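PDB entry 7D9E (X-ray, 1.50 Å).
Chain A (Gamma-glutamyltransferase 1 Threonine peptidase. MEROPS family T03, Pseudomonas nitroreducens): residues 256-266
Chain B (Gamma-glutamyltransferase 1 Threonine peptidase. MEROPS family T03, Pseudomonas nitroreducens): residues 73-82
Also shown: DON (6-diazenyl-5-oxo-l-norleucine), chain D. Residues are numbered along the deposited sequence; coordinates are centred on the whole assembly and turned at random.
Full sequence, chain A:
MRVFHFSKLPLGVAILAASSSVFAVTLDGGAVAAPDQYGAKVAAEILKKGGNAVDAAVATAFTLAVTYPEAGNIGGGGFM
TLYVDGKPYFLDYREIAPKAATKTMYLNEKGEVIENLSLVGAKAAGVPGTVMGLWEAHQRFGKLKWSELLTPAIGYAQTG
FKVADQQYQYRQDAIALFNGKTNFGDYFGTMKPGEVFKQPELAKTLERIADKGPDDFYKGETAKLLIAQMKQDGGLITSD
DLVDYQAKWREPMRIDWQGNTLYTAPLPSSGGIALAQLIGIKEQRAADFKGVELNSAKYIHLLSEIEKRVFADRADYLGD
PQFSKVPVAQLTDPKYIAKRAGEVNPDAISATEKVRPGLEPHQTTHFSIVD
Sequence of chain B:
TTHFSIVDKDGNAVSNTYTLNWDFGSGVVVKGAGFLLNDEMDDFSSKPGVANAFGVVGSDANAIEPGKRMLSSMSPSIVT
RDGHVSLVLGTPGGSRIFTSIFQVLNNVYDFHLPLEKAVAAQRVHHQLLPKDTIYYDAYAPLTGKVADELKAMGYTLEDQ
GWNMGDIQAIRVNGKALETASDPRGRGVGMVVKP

Chain A (256-266) DWQGNTLYTAP
Chain B, residues 73-82: SMSPSIVTRD

Two strands, Asn A260 to Thr A264 and Ser B77 to Arg B81, lie side by side in antiparallel fashion, their axes 4.6 Å apart at closest and their directions 158° apart. On chain A, a type I' turn from Trp A257 to Asn A260 leads into the pairing.

The chain B stretch starts beside DON, where Ser B73 N donates to DON OXT (2.7 Å). Extended through Met B74 (phi/psi -68/136), it reaches Ser B75 (-142/58, chi1 m), whose OG bonds Ser B73 O at 2.8 Å. Pro B76 (-60/131, C-gamma endo pucker) sets CD 4.1 Å from Ala A265 CB, an apolar contact; Ala A265 points its CB toward chain B. Ser B77 (-135/151, m) sets OG 2.8 Å from Thr A264 OG1, a hydroxyl pair in hydrogen bond, while the same OG donates to Ser B75 O at 2.8 Å.

Ile B78 (-137/123, chi m,t) pairs with Tyr A263, CA atoms 5.2 Å apart: Tyr A263 N to Ile B78 O is 2.8 Å, and Ile B78 N to Tyr A263 O is 2.9 Å. Val B79 (-98/138, t) faces Leu A262 (t,p) in the non-hydrogen-bonded pair, CA atoms 4.3 Å apart. Its branched side chain suits an apolar site: CG2 lies 4.0 Å from Leu A262 CD1, and CG1 4.0 Å from Trp A257 CH2 (Trp chi1 p). Thr B80 (-126/162, p) resumes the ladder with Thr A261 (m): Thr A261 N to Thr B80 O is 2.9 Å, Thr B80 N to Thr A261 O 2.8 Å. Ile B78 and Thr B80, both beta-branched as extended strands favour, share one face of the sheet with Tyr A263 and Thr A261, and Thr B80 OG1 lies 3.7 Å from Tyr A263 CE2; Val B79 and Leu A262 lie on the other face.

Arg B81 (-147/126, chi1-3 all t) stretches to the turn, where NH1 donates to Gln A258 O (2.9 Å) and Asn A260 OD1 (3.0 Å). Gly A259 (82/-2) fits here because at these backbone angles a CB would be jammed against Gln A258 O, and it would also lie 2.9 Å from Arg B81 NH1. Asp B82 (61/34) then leaves the strand.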

ATOM      1  N   ASP A 256       4.257  17.609  10.768  1.00 22.72           N
ATOM      2  CA  ASP A 256       5.412  18.492  10.761  1.00 25.41           C
ATOM      3  C   ASP A 256       6.409  18.078  11.832  1.00 22.65           C
ATOM      4  O   ASP A 256       6.028  17.837  12.978  1.00 26.68           O
ATOM      5  CB  ASP A 256       4.948  19.921  11.028  1.00 26.95           C
ATOM      6  CG  ASP A 256       4.246  20.539   9.832  1.00 32.25           C
ATOM      7  OD1 ASP A 256       4.928  21.130   8.976  1.00 45.62           O
ATOM      8  OD2 ASP A 256       3.014  20.410   9.745  1.00 46.14           O
ATOM      9  N   TRP A 257       7.688  18.034  11.468  1.00 22.87           N
ATOM     10  CA  TRP A 257       8.714  17.828  12.483  1.00 23.48           C
ATOM     11  C   TRP A 257      10.039  18.333  11.927  1.00 28.05           C
ATOM     12  O   TRP A 257      10.305  18.189  10.731  1.00 27.07           O
ATOM     13  CB  TRP A 257       8.817  16.335  12.859  1.00 28.27           C
ATOM     14  CG  TRP A 257       9.675  15.504  11.977  1.00 26.52           C
ATOM     15  CD1 TRP A 257      10.907  15.015  12.297  1.00 30.15           C
ATOM     16  CD2 TRP A 257       9.419  15.083  10.632  1.00 24.22           C
ATOM     17  NE1 TRP A 257      11.416  14.310  11.252  1.00 26.69           N
ATOM     18  CE2 TRP A 257      10.530  14.333  10.214  1.00 26.38           C
ATOM     19  CE3 TRP A 257       8.351  15.247   9.748  1.00 24.38           C
ATOM     20  CZ2 TRP A 257      10.617  13.765   8.944  1.00 25.46           C
ATOM     21  CZ3 TRP A 257       8.440  14.695   8.488  1.00 28.31           C
ATOM     22  CH2 TRP A 257       9.568  13.954   8.096  1.00 26.65           C
ATOM     23  N   GLN A 258      10.832  18.960  12.797  1.00 30.11           N
ATOM     24  CA  GLN A 258      12.192  19.400  12.454  1.00 35.67           C
ATOM     25  C   GLN A 258      12.230  20.232  11.168  1.00 30.65           C
ATOM     26  O   GLN A 258      13.205  20.189  10.408  1.00 36.84           O
ATOM     27  CB  GLN A 258      13.162  18.213  12.366  1.00 41.47           C
ATOM     28  CG  GLN A 258      13.363  17.462  13.681  1.00 43.79           C
ATOM     29  CD  GLN A 258      14.021  18.316  14.751  1.00 53.88           C
ATOM     30  N   GLY A 259      11.184  21.016  10.919  1.00 30.88           N
ATOM     31  CA  GLY A 259      11.122  21.854   9.741  1.00 30.65           C
ATOM     32  C   GLY A 259      10.668  21.159   8.477  1.00 33.56           C
ATOM     33  O   GLY A 259      10.570  21.814   7.433  1.00 30.12           O
ATOM     34  N   ASN A 260      10.414  19.859   8.528  1.00 26.06           N
ATOM     35  CA  ASN A 260       9.909  19.099   7.394  1.00 24.93           C
ATOM     36  C   ASN A 260       8.402  18.929   7.503  1.00 25.78           C
ATOM     37  O   ASN A 260       7.841  18.936   8.600  1.00 24.56           O
ATOM     38  CB  ASN A 260      10.535  17.710   7.358  1.00 25.07           C
ATOM     39  CG  ASN A 260      12.016  17.740   7.473  1.00 27.31           C
ATOM     40  OD1 ASN A 260      12.706  18.183   6.553  1.00 29.56           O
ATOM     41  ND2 ASN A 260      12.529  17.324   8.630  1.00 31.64           N
ATOM     42  N   THR A 261       7.754  18.776   6.352  1.00 23.02           N
ATOM     43  CA  THR A 261       6.321  18.529   6.298  1.00 23.32           C
ATOM     44  C   THR A 261       6.085  17.248   5.513  1.00 23.19           C
ATOM     45  O   THR A 261       6.407  17.186   4.322  1.00 23.38           O
ATOM     46  CB  THR A 261       5.576  19.691   5.639  1.00 25.43           C
ATOM     47  OG1 THR A 261       5.843  20.886   6.383  1.00 28.55           O
ATOM     48  CG2 THR A 261       4.080  19.396   5.613  1.00 26.93           C
ATOM     49  N   LEU A 262       5.556  16.229   6.190  1.00 21.29           N
ATOM     50  CA  LEU A 262       5.191  14.962   5.575  1.00 18.53           C
ATOM     51  C   LEU A 262       3.707  14.982   5.223  1.00 19.72           C
ATOM     52  O   LEU A 262       2.868  15.247   6.085  1.00 22.51           O
ATOM     53  CB  LEU A 262       5.452  13.796   6.539  1.00 20.07           C
ATOM     54  CG  LEU A 262       4.861  12.412   6.247  1.00 21.90           C
ATOM     55  CD1 LEU A 262       5.323  11.838   4.912  1.00 20.90           C
ATOM     56  CD2 LEU A 262       5.175  11.470   7.422  1.00 21.72           C
ATOM     57  N   TYR A 263       3.392  14.671   3.967  1.00 19.42           N
ATOM     58  CA  TYR A 263       2.029  14.485   3.510  1.00 19.43           C
ATOM     59  C   TYR A 263       1.841  13.008   3.229  1.00 16.89           C
ATOM     60  O   TYR A 263       2.656  12.388   2.529  1.00 18.93           O
ATOM     61  CB  TYR A 263       1.801  15.260   2.223  1.00 18.86           C
ATOM     62  CG  TYR A 263       1.845  16.738   2.435  1.00 20.55           C
ATOM     63  CD1 TYR A 263       0.823  17.405   3.109  1.00 20.72           C
ATOM     64  CD2 TYR A 263       2.922  17.485   1.984  1.00 21.89           C
ATOM     65  CE1 TYR A 263       0.864  18.771   3.297  1.00 22.32           C
ATOM     66  CE2 TYR A 263       2.983  18.851   2.183  1.00 23.74           C
ATOM     67  CZ  TYR A 263       1.957  19.493   2.840  1.00 23.83           C
ATOM     68  OH  TYR A 263       2.013  20.860   3.026  1.00 26.73           O
ATOM     69  N   THR A 264       0.791  12.430   3.803  1.00 18.24           N
ATOM     70  CA  THR A 264       0.578  10.988   3.669  1.00 17.05           C
ATOM     71  C   THR A 264      -0.913  10.697   3.718  1.00 18.27           C
ATOM     72  O   THR A 264      -1.743  11.607   3.728  1.00 20.30           O
ATOM     73  CB  THR A 264       1.408  10.231   4.726  1.00 18.89           C
ATOM     74  OG1 THR A 264       1.400   8.818   4.451  1.00 20.47           O
ATOM     75  CG2 THR A 264       0.911  10.494   6.126  1.00 21.88           C
ATOM     76  N   ALA A 265      -1.234   9.409   3.732  1.00 18.37           N
ATOM     77  CA  ALA A 265      -2.609   8.983   3.516  1.00 16.72           C
ATOM     78  C   ALA A 265      -3.449   9.194   4.763  1.00 19.54           C
ATOM     79  O   ALA A 265      -3.100   8.682   5.827  1.00 19.50           O
ATOM     80  CB  ALA A 265      -2.614   7.497   3.150  1.00 20.13           C
ATOM     81  N   PRO A 266      -4.571   9.909   4.660  1.00 17.21           N
ATOM     82  CA  PRO A 266      -5.534   9.999   5.760  1.00 18.44           C
ATOM     83  C   PRO A 266      -6.467   8.791   5.710  1.00 18.15           C
ATOM     84  O   PRO A 266      -6.336   7.908   4.864  1.00 18.20           O
ATOM     85  CB  PRO A 266      -6.272  11.280   5.413  1.00 20.24           C
ATOM     86  CG  PRO A 266      -6.363  11.206   3.879  1.00 19.00           C
ATOM     87  CD  PRO A 266      -5.051  10.615   3.450  1.00 17.38           C
TER
ATOM     88  N   SER B  73      -3.520  -0.032   5.435  1.00 15.80           N
ATOM     89  CA  SER B  73      -2.246   0.440   5.955  1.00 16.09           C
ATOM     90  C   SER B  73      -1.428   1.162   4.903  1.00 16.70           C
ATOM     91  O   SER B  73      -0.325   1.623   5.208  1.00 16.18           O
ATOM     92  CB  SER B  73      -1.434  -0.731   6.507  1.00 17.47           C
ATOM     93  OG  SER B  73      -2.135  -1.406   7.557  1.00 18.08           O
ATOM     94  N   MET B  74      -1.914   1.257   3.675  1.00 15.53           N
ATOM     95  CA  MET B  74      -1.112   1.812   2.573  1.00 16.04           C
ATOM     96  C   MET B  74      -0.897   3.301   2.844  1.00 16.59           C
ATOM     97  O   MET B  74      -1.819   4.021   3.239  1.00 17.10           O
ATOM     98  CB  MET B  74      -1.925   1.609   1.310  1.00 17.20           C
ATOM     99  CG  MET B  74      -1.811   0.188   0.742  1.00 17.25           C
ATOM    100  SD  MET B  74      -2.559  -0.055  -0.876  1.00 19.39           S
ATOM    101  CE  MET B  74      -4.214   0.496  -0.673  1.00 24.13           C
ATOM    102  N   SER B  75       0.340   3.763   2.646  1.00 15.86           N
ATOM    103  CA  SER B  75       0.757   5.071   3.144  1.00 15.73           C
ATOM    104  C   SER B  75       1.673   5.786   2.159  1.00 15.67           C
ATOM    105  O   SER B  75       2.798   6.153   2.496  1.00 16.77           O
ATOM    106  CB  SER B  75       1.466   4.901   4.484  1.00 16.47           C
ATOM    107  OG  SER B  75       0.637   4.254   5.442  1.00 18.81           O
ATOM    108  N   PRO B  76       1.217   6.012   0.934  1.00 14.32           N
ATOM    109  CA  PRO B  76       2.051   6.749  -0.025  1.00 14.33           C
ATOM    110  C   PRO B  76       2.336   8.133   0.531  1.00 16.10           C
ATOM    111  O   PRO B  76       1.433   8.824   0.999  1.00 16.94           O
ATOM    112  CB  PRO B  76       1.188   6.819  -1.283  1.00 14.79           C
ATOM    113  CG  PRO B  76      -0.246   6.596  -0.781  1.00 16.38           C
ATOM    114  CD  PRO B  76      -0.112   5.681   0.389  1.00 16.08           C
ATOM    115  N   SER B  77       3.605   8.523   0.517  1.00 15.48           N
ATOM    116  CA  SER B  77       4.041   9.687   1.262  1.00 14.99           C
ATOM    117  C   SER B  77       4.949  10.581   0.435  1.00 17.36           C
ATOM    118  O   SER B  77       5.700  10.121  -0.432  1.00 17.29           O
ATOM    119  CB  SER B  77       4.852   9.192   2.477  1.00 18.20           C
ATOM    120  OG  SER B  77       4.034   8.488   3.416  1.00 17.20           O
ATOM    121  N   ILE B  78       4.890  11.871   0.759  1.00 16.93           N
ATOM    122  CA  ILE B  78       5.758  12.892   0.184  1.00 17.61           C
ATOM    123  C   ILE B  78       6.213  13.796   1.323  1.00 17.99           C
ATOM    124  O   ILE B  78       5.388  14.381   2.032  1.00 21.05           O
ATOM    125  CB  ILE B  78       5.051  13.731  -0.896  1.00 18.66           C
ATOM    126  CG1 ILE B  78       4.509  12.819  -2.000  1.00 18.91           C
ATOM    127  CG2 ILE B  78       6.011  14.802  -1.456  1.00 19.82           C
ATOM    128  CD1 ILE B  78       3.721  13.594  -3.057  1.00 19.64           C
ATOM    129  N   VAL B  79       7.523  13.924   1.498  1.00 18.61           N
ATOM    130  CA  VAL B  79       8.073  14.881   2.442  1.00 18.48           C
ATOM    131  C   VAL B  79       8.489  16.121   1.671  1.00 19.81           C
ATOM    132  O   VAL B  79       9.090  16.023   0.589  1.00 20.37           O
ATOM    133  CB  VAL B  79       9.284  14.328   3.222  1.00 18.94           C
ATOM    134  CG1 VAL B  79       9.679  15.301   4.317  1.00 21.71           C
ATOM    135  CG2 VAL B  79       8.964  12.970   3.783  1.00 20.81           C
ATOM    136  N   THR B  80       8.199  17.284   2.231  1.00 21.45           N
ATOM    137  CA  THR B  80       8.599  18.562   1.666  1.00 21.84           C
ATOM    138  C   THR B  80       9.363  19.365   2.710  1.00 22.88           C
ATOM    139  O   THR B  80       9.290  19.100   3.915  1.00 24.39           O
ATOM    140  CB  THR B  80       7.371  19.352   1.185  1.00 25.91           C
ATOM    141  OG1 THR B  80       6.608  19.793   2.312  1.00 29.70           O
ATOM    142  CG2 THR B  80       6.512  18.498   0.296  1.00 28.12           C
ATOM    143  N   ARG B  81      10.103  20.362   2.225  1.00 24.19           N
ATOM    144  CA  ARG B  81      10.749  21.350   3.076  1.00 27.29           C
ATOM    145  C   ARG B  81      10.746  22.653   2.292  1.00 31.29           C
ATOM    146  O   ARG B  81      11.175  22.677   1.137  1.00 30.00           O
ATOM    147  CB  ARG B  81      12.175  20.913   3.422  1.00 30.95           C
ATOM    148  CG  ARG B  81      12.828  21.731   4.505  1.00 31.60           C
ATOM    149  CD  ARG B  81      14.195  21.182   4.880  1.00 36.68           C
ATOM    150  NE  ARG B  81      14.751  21.999   5.945  1.00 39.99           N
ATOM    151  CZ  ARG B  81      14.614  21.756   7.245  1.00 36.32           C
ATOM    152  NH1 ARG B  81      13.969  20.691   7.678  1.00 36.64           N
ATOM    153  NH2 ARG B  81      15.147  22.597   8.122  1.00 41.58           N
ATOM    154  N   ASP B  82      10.212  23.713   2.898  1.00 43.92           N
ATOM    155  CA  ASP B  82      10.150  25.035   2.269  1.00 38.64           C
ATOM    156  C   ASP B  82       9.343  25.039   0.976  1.00 32.45           C
ATOM    157  O   ASP B  82       9.657  25.785   0.041  1.00 37.12           O
ATOM    158  CB  ASP B  82      11.548  25.610   2.023  1.00 47.82           C
ATOM    159  CG  ASP B  82      12.396  25.630   3.275  1.00 51.44           C
ATOM    160  OD1 ASP B  82      11.833  25.810   4.376  1.00 55.29           O
ATOM    161  OD2 ASP B  82      13.621  25.447   3.159  1.00 54.77           O
TER
HETATM  162  O   DON D 701      -4.607  -2.080   2.153  1.00 17.87           O
HETATM  163  C   DON D 701      -3.801  -2.785   2.967  1.00 21.56           C
HETATM  164  OXT DON D 701      -3.349  -2.247   3.973  1.00 21.60           O
HETATM  165  CA  DON D 701      -3.484  -4.156   2.400  1.00 25.06           C
HETATM  166  N   DON D 701      -4.623  -4.722   1.712  1.00 20.83           N
HETATM  167  CB  DON D 701      -2.197  -3.889   1.589  1.00 24.65           C
HETATM  168  C1E DON D 701      -1.786  -5.078   0.774  1.00 31.15           C
HETATM  169  C1D DON D 701      -0.398  -4.818   0.252  1.00 41.76           C
HETATM  170  O1J DON D 701       0.202  -3.752   0.468  1.00 54.71           O
HETATM  171  O   HOH W   1      15.332  22.479  11.049  1.00 48.97           O
HETATM  172  O   HOH W   2       8.419  22.445   5.566  1.00 41.60           O